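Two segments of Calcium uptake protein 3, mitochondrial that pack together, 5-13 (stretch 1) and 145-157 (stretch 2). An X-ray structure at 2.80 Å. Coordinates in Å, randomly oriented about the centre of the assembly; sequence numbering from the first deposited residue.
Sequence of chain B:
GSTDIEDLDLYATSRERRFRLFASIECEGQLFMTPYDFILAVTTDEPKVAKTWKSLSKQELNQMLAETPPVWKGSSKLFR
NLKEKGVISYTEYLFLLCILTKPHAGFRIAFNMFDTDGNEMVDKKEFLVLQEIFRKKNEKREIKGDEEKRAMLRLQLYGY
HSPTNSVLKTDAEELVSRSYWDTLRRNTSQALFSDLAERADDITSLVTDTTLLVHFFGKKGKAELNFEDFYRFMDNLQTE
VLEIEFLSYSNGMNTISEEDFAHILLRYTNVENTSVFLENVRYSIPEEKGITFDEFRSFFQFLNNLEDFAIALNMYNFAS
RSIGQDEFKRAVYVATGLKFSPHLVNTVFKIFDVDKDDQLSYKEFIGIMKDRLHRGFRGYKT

Stretch 1 (5-13) IEDLDLYAT
Stretch 2 (145-157) GDEEKRAMLRLQL

A short N-terminal segment, Ile5 to Thr13, lies against one side of a regular helix, 147-157, burying 513 Å² between them. Stretch 1 is a weakly bonded helix at about 6-9, followed by a type I turn from Asp9 to Ala12 closed by Ala12 N to Asp9 O (2.7 Å). The register is locally reversed: going from Leu8 to Tyr11 in stretch 1, the nearest partner moves back from Leu153 (Leu8 CA to Leu153 CA 6.3 Å) to Arg150 (Tyr11 CA to Arg150 CA 6.7 Å). Gly145 (phi/psi 96/138) leads in, its N donating to Glu147 OE2 at 2.8 Å. Asp146 occupies the N-cap position without a side-chain capping bond; its side chain (chi1 m, -69°) accepts a weak hydrogen bond from Tyr11 OH to Asp146 OD2 (3.0 Å) at the ring edge. From here the helix follows its i to i+4 ladder, beginning with Arg150 N to Asp146 O (2.9 Å). Lys149 (chi1 -91°, chi2 and chi3 t, chi4 p) covers one face of the Tyr11 ring: its CB sits 4.2 Å from the centroid, 16° off the normal, a CH-pi contact, and its CD reaches Tyr11 CE2 at 3.4 Å. Farther out, Lys149 CE lies 3.7 Å from Asp7 CB and 3.9 Å from Leu8 CD1, so the aliphatic chain serves as apolar surface. Arg150 CG approaches the ring obliquely, 4.5 Å from Tyr11 CD1. Met152 CB makes an apolar contact with Leu8 CD2 at 3.9 Å. Leu153 (t, p) is buried: its CB is 4.0 Å from Leu8 CD2, while its CD2 packs 3.6 Å from Tyr11 CB (chi1 m, chi2 -87°) and 3.9 Å from Ala12 CB. Gln156 (m, t) places OE1 3.9 Å from Leu8 CD2, a methyl that packs without conventional hydrogen bonding. Leu8 (chi1 -94°, chi2 50°) is thus a knob among Lys149, Met152, Leu153 and Gln156.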

# COMPACT_ATOMS: atom_id res chain seq x y z
N ILE B 5 -22.59 10.52 27.16
CA ILE B 5 -21.83 10.32 28.40
C ILE B 5 -21.12 8.96 28.42
O ILE B 5 -20.90 8.33 27.38
CB ILE B 5 -22.75 10.46 29.61
N GLU B 6 -20.75 8.52 29.63
CA GLU B 6 -20.24 7.16 29.80
C GLU B 6 -21.25 6.13 29.32
O GLU B 6 -20.87 5.06 28.83
CB GLU B 6 -19.87 6.91 31.26
N ASP B 7 -22.54 6.43 29.48
CA ASP B 7 -23.63 5.61 28.96
C ASP B 7 -23.37 5.23 27.51
O ASP B 7 -23.36 4.04 27.16
CB ASP B 7 -24.96 6.37 29.05
CG ASP B 7 -25.07 7.23 30.28
OD1 ASP B 7 -25.15 6.68 31.40
OD2 ASP B 7 -25.07 8.47 30.13
N LEU B 8 -23.13 6.23 26.67
CA LEU B 8 -23.16 6.00 25.24
C LEU B 8 -21.85 5.45 24.67
O LEU B 8 -21.84 5.04 23.51
CB LEU B 8 -23.55 7.29 24.51
CG LEU B 8 -25.06 7.43 24.22
CD1 LEU B 8 -25.89 7.16 25.46
CD2 LEU B 8 -25.38 8.81 23.68
N ASP B 9 -20.76 5.40 25.44
CA ASP B 9 -19.53 4.76 24.96
C ASP B 9 -19.75 3.28 24.68
O ASP B 9 -19.23 2.75 23.69
CB ASP B 9 -18.43 4.92 26.00
CG ASP B 9 -17.88 6.30 26.04
OD1 ASP B 9 -17.63 6.87 24.94
OD2 ASP B 9 -17.72 6.82 27.17
N LEU B 10 -20.48 2.60 25.56
CA LEU B 10 -20.71 1.17 25.41
C LEU B 10 -21.36 0.85 24.07
O LEU B 10 -21.22 -0.27 23.57
CB LEU B 10 -21.59 0.65 26.55
CG LEU B 10 -20.99 0.73 27.96
CD1 LEU B 10 -22.09 0.45 28.97
CD2 LEU B 10 -19.81 -0.24 28.14
N TYR B 11 -22.05 1.82 23.48
CA TYR B 11 -22.66 1.66 22.18
C TYR B 11 -21.76 2.12 21.02
O TYR B 11 -22.17 2.00 19.87
CB TYR B 11 -24.01 2.39 22.18
CG TYR B 11 -24.91 1.89 23.29
CD1 TYR B 11 -25.74 0.78 23.10
CD2 TYR B 11 -24.92 2.49 24.54
CE1 TYR B 11 -26.55 0.31 24.10
CE2 TYR B 11 -25.74 2.03 25.56
CZ TYR B 11 -26.55 0.93 25.34
OH TYR B 11 -27.36 0.46 26.35
N ALA B 12 -20.52 2.54 21.29
CA ALA B 12 -19.71 3.27 20.32
C ALA B 12 -18.42 2.53 19.94
O ALA B 12 -17.85 1.80 20.75
CB ALA B 12 -19.32 4.66 20.86
N THR B 13 -17.97 2.76 18.71
CA THR B 13 -16.65 2.38 18.23
C THR B 13 -15.55 3.19 18.91
O THR B 13 -15.82 4.24 19.52
CB THR B 13 -16.59 2.55 16.71
OG1 THR B 13 -17.49 1.63 16.10
CG2 THR B 13 -15.21 2.34 16.13
N GLY B 145 -32.79 -3.94 20.13
CA GLY B 145 -32.51 -3.55 21.49
C GLY B 145 -31.69 -2.27 21.65
O GLY B 145 -30.72 -2.06 20.91
N ASP B 146 -32.08 -1.44 22.62
CA ASP B 146 -31.41 -0.19 22.96
C ASP B 146 -31.50 0.84 21.83
O ASP B 146 -30.58 1.63 21.61
CB ASP B 146 -29.95 -0.42 23.36
CG ASP B 146 -29.81 -1.14 24.68
OD1 ASP B 146 -30.74 -1.07 25.50
OD2 ASP B 146 -28.76 -1.79 24.88
N GLU B 147 -32.62 0.82 21.12
CA GLU B 147 -32.80 1.70 19.98
C GLU B 147 -32.70 3.16 20.39
O GLU B 147 -32.13 3.97 19.66
CB GLU B 147 -34.13 1.40 19.29
CG GLU B 147 -34.07 0.16 18.37
CD GLU B 147 -34.22 -1.20 19.10
OE1 GLU B 147 -34.41 -1.28 20.35
OE2 GLU B 147 -34.15 -2.23 18.38
N GLU B 148 -33.26 3.53 21.55
CA GLU B 148 -33.23 4.93 21.97
C GLU B 148 -31.80 5.40 22.26
O GLU B 148 -31.44 6.54 21.95
CB GLU B 148 -34.12 5.14 23.19
CG GLU B 148 -34.68 6.55 23.28
CD GLU B 148 -34.77 7.08 24.71
OE1 GLU B 148 -34.66 6.26 25.65
OE2 GLU B 148 -34.95 8.30 24.88
N LYS B 149 -30.98 4.53 22.84
CA LYS B 149 -29.61 4.96 23.14
C LYS B 149 -28.77 4.98 21.87
O LYS B 149 -27.92 5.87 21.71
CB LYS B 149 -28.97 4.06 24.20
CG LYS B 149 -29.21 4.61 25.60
CD LYS B 149 -28.37 3.94 26.66
CE LYS B 149 -28.07 4.90 27.82
NZ LYS B 149 -29.25 5.74 28.21
N ARG B 150 -28.98 4.02 20.98
CA ARG B 150 -28.33 4.07 19.67
C ARG B 150 -28.74 5.32 18.89
O ARG B 150 -27.91 5.94 18.21
CB ARG B 150 -28.65 2.79 18.90
CG ARG B 150 -27.57 1.77 19.12
CD ARG B 150 -28.15 0.39 19.26
NE ARG B 150 -28.52 -0.12 17.95
CZ ARG B 150 -29.44 -1.06 17.75
NH1 ARG B 150 -30.08 -1.63 18.76
NH2 ARG B 150 -29.69 -1.43 16.50
N ALA B 151 -30.02 5.68 18.96
CA ALA B 151 -30.48 6.89 18.30
C ALA B 151 -29.82 8.12 18.91
O ALA B 151 -29.47 9.06 18.19
CB ALA B 151 -32.00 7.00 18.37
N MET B 152 -29.64 8.13 20.23
CA MET B 152 -28.98 9.28 20.85
C MET B 152 -27.53 9.39 20.39
O MET B 152 -27.05 10.49 20.10
CB MET B 152 -29.07 9.19 22.37
CG MET B 152 -29.26 10.53 23.08
SD MET B 152 -29.23 10.30 24.87
CE MET B 152 -30.49 9.02 25.10
N LEU B 153 -26.83 8.27 20.30
CA LEU B 153 -25.44 8.34 19.86
C LEU B 153 -25.36 8.71 18.39
O LEU B 153 -24.46 9.45 17.97
CB LEU B 153 -24.75 7.00 20.14
CG LEU B 153 -23.30 6.60 19.78
CD1 LEU B 153 -22.21 7.42 20.46
CD2 LEU B 153 -23.07 5.13 19.98
N ARG B 154 -26.33 8.25 17.59
CA ARG B 154 -26.41 8.64 16.19
C ARG B 154 -26.63 10.13 16.05
O ARG B 154 -25.98 10.79 15.23
CB ARG B 154 -27.54 7.87 15.52
CG ARG B 154 -27.63 7.97 14.02
CD ARG B 154 -28.67 6.97 13.50
NE ARG B 154 -28.46 5.64 14.10
CZ ARG B 154 -29.39 4.96 14.78
NH1 ARG B 154 -30.61 5.47 14.94
NH2 ARG B 154 -29.10 3.77 15.30
N LEU B 155 -27.53 10.68 16.86
CA LEU B 155 -27.71 12.13 16.89
C LEU B 155 -26.42 12.83 17.26
O LEU B 155 -26.01 13.79 16.59
CB LEU B 155 -28.82 12.50 17.87
CG LEU B 155 -29.04 14.02 17.94
CD1 LEU B 155 -29.83 14.56 16.76
CD2 LEU B 155 -29.73 14.34 19.24
N GLN B 156 -25.76 12.36 18.32
CA GLN B 156 -24.54 13.02 18.77
C GLN B 156 -23.51 13.08 17.65
O GLN B 156 -22.81 14.09 17.50
CB GLN B 156 -23.96 12.31 19.99
CG GLN B 156 -24.51 12.81 21.34
CD GLN B 156 -23.75 12.23 22.53
OE1 GLN B 156 -22.85 11.42 22.36
NE2 GLN B 156 -24.12 12.64 23.73
N LEU B 157 -23.42 12.01 16.85
CA LEU B 157 -22.40 11.93 15.82
C LEU B 157 -22.80 12.55 14.48
O LEU B 157 -21.92 13.03 13.76
CB LEU B 157 -22.01 10.45 15.61
CG LEU B 157 -21.47 9.63 16.79
CD1 LEU B 157 -21.43 8.17 16.43
CD2 LEU B 157 -20.08 10.07 17.22